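Local coordinates for protein MIF (Toxoplasma gondii, PDB 4DH4) that is a macrophage migration inhibitory factor-like protein of the MIF family, with a small alpha/beta fold, and assembles as a trimer, at residues C7-T12 / L88-N93; F59-S64 / Y96-N101. All coordinates share one frame; numbering follows the deposited sequence. Where two conformers were deposited one is given.

Contact 1: C7-T12 / L88-N93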
loop_
_atom_site.group_PDB
_atom_site.type_symbol
_atom_site.label_atom_id
_atom_site.label_comp_id
_atom_site.label_asym_id
_atom_site.label_seq_id
_atom_site.Cartn_x
_atom_site.Cartn_y
_atom_site.Cartn_z
ATOM N N CYS A 7 -6.227 5.398 -7.222
ATOM C CA CYS A 7 -6.530 6.055 -8.493
ATOM C C CYS A 7 -6.538 7.577 -8.307
ATOM O O CYS A 7 -6.958 8.058 -7.258
ATOM C CB CYS A 7 -7.886 5.553 -8.995
ATOM S SG CYS A 7 -8.397 6.181 -10.591
ATOM N N PRO A 8 -6.030 8.334 -9.299
ATOM C CA PRO A 8 -6.052 9.801 -9.180
ATOM C C PRO A 8 -7.442 10.437 -9.338
ATOM O O PRO A 8 -7.621 11.606 -8.970
ATOM C CB PRO A 8 -5.102 10.275 -10.289
ATOM C CG PRO A 8 -4.978 9.152 -11.235
ATOM C CD PRO A 8 -5.352 7.878 -10.529
ATOM N N VAL A 9 -8.408 9.677 -9.855
ATOM C CA VAL A 9 -9.761 10.201 -10.120
ATOM C C VAL A 9 -10.441 10.702 -8.839
ATOM O O VAL A 9 -10.485 10.000 -7.824
ATOM C CB VAL A 9 -10.654 9.165 -10.865
ATOM C CG1 VAL A 9 -12.118 9.604 -10.895
ATOM C CG2 VAL A 9 -10.145 8.927 -12.289
ATOM N N ALA A 10 -10.953 11.932 -8.891
ATOM C CA ALA A 10 -11.653 12.523 -7.760
ATOM C C ALA A 10 -13.085 11.992 -7.697
ATOM O O ALA A 10 -14.043 12.694 -8.039
ATOM C CB ALA A 10 -11.633 14.053 -7.856
ATOM N N ALA A 11 -13.222 10.738 -7.271
ATOM C CA ALA A 11 -14.520 10.077 -7.218
ATOM C C ALA A 11 -15.373 10.627 -6.090
ATOM O O ALA A 11 -14.896 10.820 -4.967
ATOM C CB ALA A 11 -14.349 8.572 -7.065
ATOM N N THR A 12 -16.635 10.899 -6.408
ATOM C CA THR A 12 -17.616 11.295 -5.413
ATOM C C THR A 12 -17.901 10.082 -4.543
ATOM O O THR A 12 -17.861 8.955 -5.039
ATOM C CB THR A 12 -18.936 11.790 -6.066
ATOM O OG1 THR A 12 -19.488 10.766 -6.909
ATOM C CG2 THR A 12 -18.684 13.039 -6.893
ATOM N N LEU A 88 -15.423 4.811 -12.838
ATOM C CA LEU A 88 -14.411 5.877 -12.809
ATOM C C LEU A 88 -14.035 6.417 -14.188
ATOM O O LEU A 88 -13.432 7.485 -14.290
ATOM C CB LEU A 88 -13.141 5.420 -12.068
ATOM C CG LEU A 88 -13.267 4.816 -10.661
ATOM C CD1 LEU A 88 -11.909 4.320 -10.171
ATOM C CD2 LEU A 88 -13.868 5.794 -9.661
ATOM N N GLY A 89 -14.382 5.671 -15.234
ATOM C CA GLY A 89 -14.033 6.029 -16.609
ATOM C C GLY A 89 -12.617 5.660 -17.018
ATOM O O GLY A 89 -12.164 6.044 -18.097
ATOM N N VAL A 90 -11.916 4.917 -16.158
ATOM C CA VAL A 90 -10.538 4.501 -16.424
ATOM C C VAL A 90 -10.541 3.274 -17.329
ATOM O O VAL A 90 -11.166 2.273 -16.989
ATOM C CB VAL A 90 -9.771 4.170 -15.101
ATOM C CG1 VAL A 90 -8.340 3.714 -15.396
ATOM C CG2 VAL A 90 -9.776 5.363 -14.149
ATOM N N PRO A 91 -9.833 3.339 -18.480
ATOM C CA PRO A 91 -9.781 2.209 -19.407
ATOM C C PRO A 91 -9.220 0.994 -18.687
ATOM O O PRO A 91 -8.226 1.119 -17.971
ATOM C CB PRO A 91 -8.795 2.672 -20.485
ATOM C CG PRO A 91 -8.770 4.150 -20.384
ATOM C CD PRO A 91 -9.033 4.484 -18.957
ATOM N N LYS A 92 -9.843 -0.165 -18.866
ATOM C CA LYS A 92 -9.404 -1.341 -18.121
ATOM C C LYS A 92 -7.963 -1.739 -18.421
ATOM O O LYS A 92 -7.259 -2.218 -17.532
ATOM C CB LYS A 92 -10.384 -2.523 -18.211
ATOM C CG LYS A 92 -10.712 -3.055 -19.583
ATOM C CD LYS A 92 -11.663 -4.245 -19.434
ATOM C CE LYS A 92 -12.423 -4.533 -20.704
ATOM N NZ LYS A 92 -13.400 -5.637 -20.471
ATOM N N ASN A 93 -7.512 -1.487 -19.653
ATOM C CA ASN A 93 -6.117 -1.752 -20.030
ATOM C C ASN A 93 -5.081 -0.805 -19.407
ATOM O O ASN A 93 -3.876 -0.970 -19.627
ATOM C CB ASN A 93 -5.943 -1.854 -21.564
ATOM C CG ASN A 93 -6.042 -0.506 -22.286
ATOM O OD1 ASN A 93 -6.195 0.562 -21.677
ATOM N ND2 ASN A 93 -5.959 -0.562 -23.614
#

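Contact 2: F59-S64 / Y96-N101. With SO4 (sulfate ion), chain B; SO4 (sulfate ion), chain C.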
loop_
_atom_site.group_PDB
_atom_site.type_symbol
_atom_site.label_atom_id
_atom_site.label_comp_id
_atom_site.label_asym_id
_atom_site.label_seq_id
_atom_site.Cartn_x
_atom_site.Cartn_y
_atom_site.Cartn_z
ATOM N N PHE A 59 -4.228 1.399 -9.962
ATOM C CA PHE A 59 -3.743 0.108 -9.523
ATOM C C PHE A 59 -4.502 -0.365 -8.308
ATOM O O PHE A 59 -4.923 0.430 -7.452
ATOM C CB PHE A 59 -2.227 0.074 -9.346
ATOM C CG PHE A 59 -1.763 0.612 -8.051
ATOM C CD1 PHE A 59 -1.651 1.976 -7.855
ATOM C CD2 PHE A 59 -1.440 -0.246 -7.013
ATOM C CE1 PHE A 59 -1.226 2.468 -6.635
ATOM C CE2 PHE A 59 -1.011 0.236 -5.798
ATOM C CZ PHE A 59 -0.895 1.598 -5.606
ATOM N N ILE A 60 -4.735 -1.666 -8.246
ATOM C CA ILE A 60 -5.464 -2.202 -7.117
ATOM C C ILE A 60 -4.696 -3.374 -6.519
ATOM O O ILE A 60 -4.099 -4.182 -7.238
ATOM C CB ILE A 60 -6.978 -2.513 -7.442
ATOM C CG1 ILE A 60 -7.227 -3.984 -7.757
ATOM C CG2 ILE A 60 -7.536 -1.601 -8.549
ATOM C CD1 ILE A 60 -7.542 -4.803 -6.543
ATOM N N ARG A 61 -4.701 -3.433 -5.196
ATOM C CA ARG A 61 -3.997 -4.474 -4.454
ATOM C C ARG A 61 -5.014 -5.404 -3.833
ATOM O O ARG A 61 -5.870 -4.956 -3.061
ATOM C CB ARG A 61 -3.128 -3.867 -3.342
ATOM C CG ARG A 61 -2.058 -2.886 -3.803
ATOM C CD ARG A 61 -1.058 -2.627 -2.674
ATOM N NE ARG A 61 -0.255 -3.821 -2.401
ATOM C CZ ARG A 61 -0.283 -4.510 -1.264
ATOM N NH1 ARG A 61 -1.057 -4.117 -0.251
ATOM N NH2 ARG A 61 0.479 -5.586 -1.134
ATOM N N VAL A 62 -4.945 -6.692 -4.161
ATOM C CA VAL A 62 -5.827 -7.670 -3.519
ATOM C C VAL A 62 -5.060 -8.786 -2.804
ATOM O O VAL A 62 -4.135 -9.377 -3.360
ATOM C CB VAL A 62 -6.979 -8.199 -4.465
ATOM C CG1 VAL A 62 -6.685 -7.923 -5.925
ATOM C CG2 VAL A 62 -7.326 -9.673 -4.204
ATOM N N ALA A 63 -5.457 -9.035 -1.559
ATOM C CA ALA A 63 -4.796 -10.007 -0.671
ATOM C C ALA A 63 -5.821 -10.971 -0.101
ATOM O O ALA A 63 -6.957 -10.591 0.170
ATOM C CB ALA A 63 -4.085 -9.285 0.476
ATOM N N SER A 64 -5.411 -12.221 0.089
ATOM C CA SER A 64 -6.292 -13.220 0.663
ATOM C C SER A 64 -5.458 -14.281 1.359
ATOM O O SER A 64 -4.294 -14.500 1.005
ATOM C CB SER A 64 -7.152 -13.869 -0.431
ATOM O OG SER A 64 -8.082 -14.780 0.144
ATOM N N TYR A 96 -3.673 -1.877 -13.346
ATOM C CA TYR A 96 -2.889 -2.998 -12.832
ATOM C C TYR A 96 -3.543 -3.524 -11.571
ATOM O O TYR A 96 -3.856 -2.752 -10.662
ATOM C CB TYR A 96 -1.461 -2.581 -12.478
ATOM C CG TYR A 96 -0.417 -2.673 -13.582
ATOM C CD1 TYR A 96 -0.647 -3.408 -14.758
ATOM C CD2 TYR A 96 0.831 -2.055 -13.419
ATOM C CE1 TYR A 96 0.335 -3.488 -15.759
ATOM C CE2 TYR A 96 1.815 -2.136 -14.404
ATOM C CZ TYR A 96 1.561 -2.857 -15.567
ATOM O OH TYR A 96 2.535 -2.942 -16.547
ATOM N N THR A 97 -3.742 -4.836 -11.514
ATOM C CA THR A 97 -4.190 -5.500 -10.292
ATOM C C THR A 97 -3.117 -6.508 -9.892
ATOM O O THR A 97 -2.720 -7.338 -10.710
ATOM C CB THR A 97 -5.549 -6.216 -10.486
ATOM O OG1 THR A 97 -6.530 -5.291 -10.978
ATOM C CG2 THR A 97 -6.041 -6.782 -9.165
ATOM N N THR A 98 -2.631 -6.412 -8.655
ATOM C CA THR A 98 -1.643 -7.378 -8.151
ATOM C C THR A 98 -2.183 -8.116 -6.940
ATOM O O THR A 98 -2.967 -7.563 -6.153
ATOM C CB THR A 98 -0.264 -6.732 -7.841
ATOM O OG1 THR A 98 -0.376 -5.831 -6.731
ATOM C CG2 THR A 98 0.276 -5.987 -9.057
ATOM N N PHE A 99 -1.745 -9.364 -6.800
ATOM C CA PHE A 99 -2.315 -10.306 -5.847
ATOM C C PHE A 99 -1.260 -10.803 -4.878
ATOM O O PHE A 99 -0.107 -11.041 -5.263
ATOM C CB PHE A 99 -2.963 -11.471 -6.599
ATOM C CG PHE A 99 -4.096 -11.044 -7.491
ATOM C CD1 PHE A 99 -5.419 -11.128 -7.047
ATOM C CD2 PHE A 99 -3.847 -10.524 -8.761
ATOM C CE1 PHE A 99 -6.472 -10.706 -7.857
ATOM C CE2 PHE A 99 -4.910 -10.090 -9.582
ATOM C CZ PHE A 99 -6.210 -10.188 -9.125
ATOM N N THR A 100 -1.661 -10.953 -3.619
ATOM C CA THR A 100 -0.753 -11.402 -2.566
ATOM C C THR A 100 -1.416 -12.495 -1.740
ATOM O O THR A 100 -2.516 -12.298 -1.207
ATOM C CB THR A 100 -0.327 -10.219 -1.657
ATOM O OG1 THR A 100 0.308 -9.203 -2.453
ATOM C CG2 THR A 100 0.640 -10.688 -0.573
ATOM N N ASN A 101 -0.760 -13.652 -1.674
ATOM C CA ASN A 101 -1.204 -14.744 -0.813
ATOM C C ASN A 101 -0.592 -14.605 0.576
ATOM O O ASN A 101 0.643 -14.595 0.737
ATOM C CB ASN A 101 -0.819 -16.103 -1.388
ATOM C CG ASN A 101 -1.187 -17.242 -0.450
ATOM O OD1 ASN A 101 -0.317 -17.944 0.084
ATOM N ND2 ASN A 101 -2.474 -17.404 -0.212
HETATM S S SO4 B . 2.272 -5.574 -4.591
HETATM O O1 SO4 B . 2.263 -5.658 -6.052
HETATM O O2 SO4 B . 1.685 -4.298 -4.212
HETATM O O3 SO4 B . 1.503 -6.689 -4.075
HETATM O O4 SO4 B . 3.666 -5.639 -4.150
HETATM S S SO4 C . -0.732 -7.178 2.293
HETATM O O1 SO4 C . -1.801 -7.821 3.058
HETATM O O2 SO4 C . -1.064 -5.767 2.158
HETATM O O3 SO4 C . 0.509 -7.364 3.018
HETATM O O4 SO4 C . -0.681 -7.814 0.976
HETATM O O HOH W 1 -1.499 -3.420 -7.590
#

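Contact 1: C7-T12 / L88-N93
L88 straddles the loop 7-12 with its two terminal methyls: CD2 rests on A11 CB at 3.8 Å, while CD1 turns to C7 and meets its SG at 4.0 Å. CG stands anti to the carbonyl carbon of L88, beside its backbone N, and from there CD1 and CD2 diverge to C7 and A11. C7 SG is touched from V90 too, whose CG2 comes to 3.9 Å. The thiol sulfur is therefore in contact with one methyl from each of L88 and V90, and it also accepts a long, fairly straight hydrogen bond within its own loop, from V9 N to C7 SG at 3.6 Å. With SG anti to the backbone N (chi1 -177°), the sulfur is carried across to the other segment. The contact joins two connections of the MIF fold, the one from strand 2-7 into helix 13-31 and the one from helix 70-88 into strand 95-102. The V9 and V90 side chains run antiparallel alongside one another, touching methyl to methyl with V9 CG2 4.0 Å from V90 CG2; the same V9 methyl lies 4.1 Å from L88 O. A10 is the centre of an inverse gamma turn; on either side of it in the sequence, V9 and A11 direct CB toward segment 88-93. Y42 of strand 39-44 packs against C7, A11 and L88, and its OH is hydrogen-bonded to V9 O.

Contact 2: F59-S64 / Y96-N101
T98 holds its OG1 between the backbone N and the carbonyl carbon (chi1 67°), and R61, its partner across the strands, bends at chi3 (69°) to bring NE round, so that both reach one sulfate ion. R61 NE donates to O2 of this ion (SO4 of chain B) at 2.7 Å, and T98 OG1 donates to its O1 at 2.7 Å. A second sulfate (SO4 of chain C) lies at another part of the guanidinium edge, where R61 NH1 gives O2 a nearly straight bond of 2.9 Å and NH2 a longer one to O4. R61 side chains of the second and third subunits come close, and the two anions, probably from the crystallisation liquor, would offset the clustered charge. A water at the edge of the F59 ring donates to I60 O at 2.7 Å and to T98 OG1 at 2.8 Å; T98 OG1 thus accepts a hydrogen bond from the water and donates one to the sulfate.

Five backbone bonds join the strands, alternating in direction, and V62 N to T98 O (2.9 Å) is almost perfectly straight at 178°. On the face of I60, T97, V62 and F99, helix 70-88 covers the sheet. Y96 leads away to the second subunit, where its OH bonds to Y37 O. The in-register parallel pairing, with helix 70-88 connecting the two strands, is that of a beta-alpha-beta crossover, whose other sheet face looks into the MIF trimer.

In the fold
The segments alternate along the chain in the order 7-12, 59-64, 88-93, 96-101, and the centres of contacts 1 and 2 lie about 17 Å apart. Both are related through helix 70-88: contact 1 takes in its last residue and the loop beyond it, whereas contact 2 pairs the two strands that the helix connects. Contact 1 belongs to the four-stranded sheet only through C7, the last residue of strand 2-7, the antiparallel neighbour of strand 58-65, so it sits at one end of the sheet and contact 2 within it. Each touches the second subunit, but strand 95-102 continues the sheet into it, making contact 2 the more closely tied to trimer assembly.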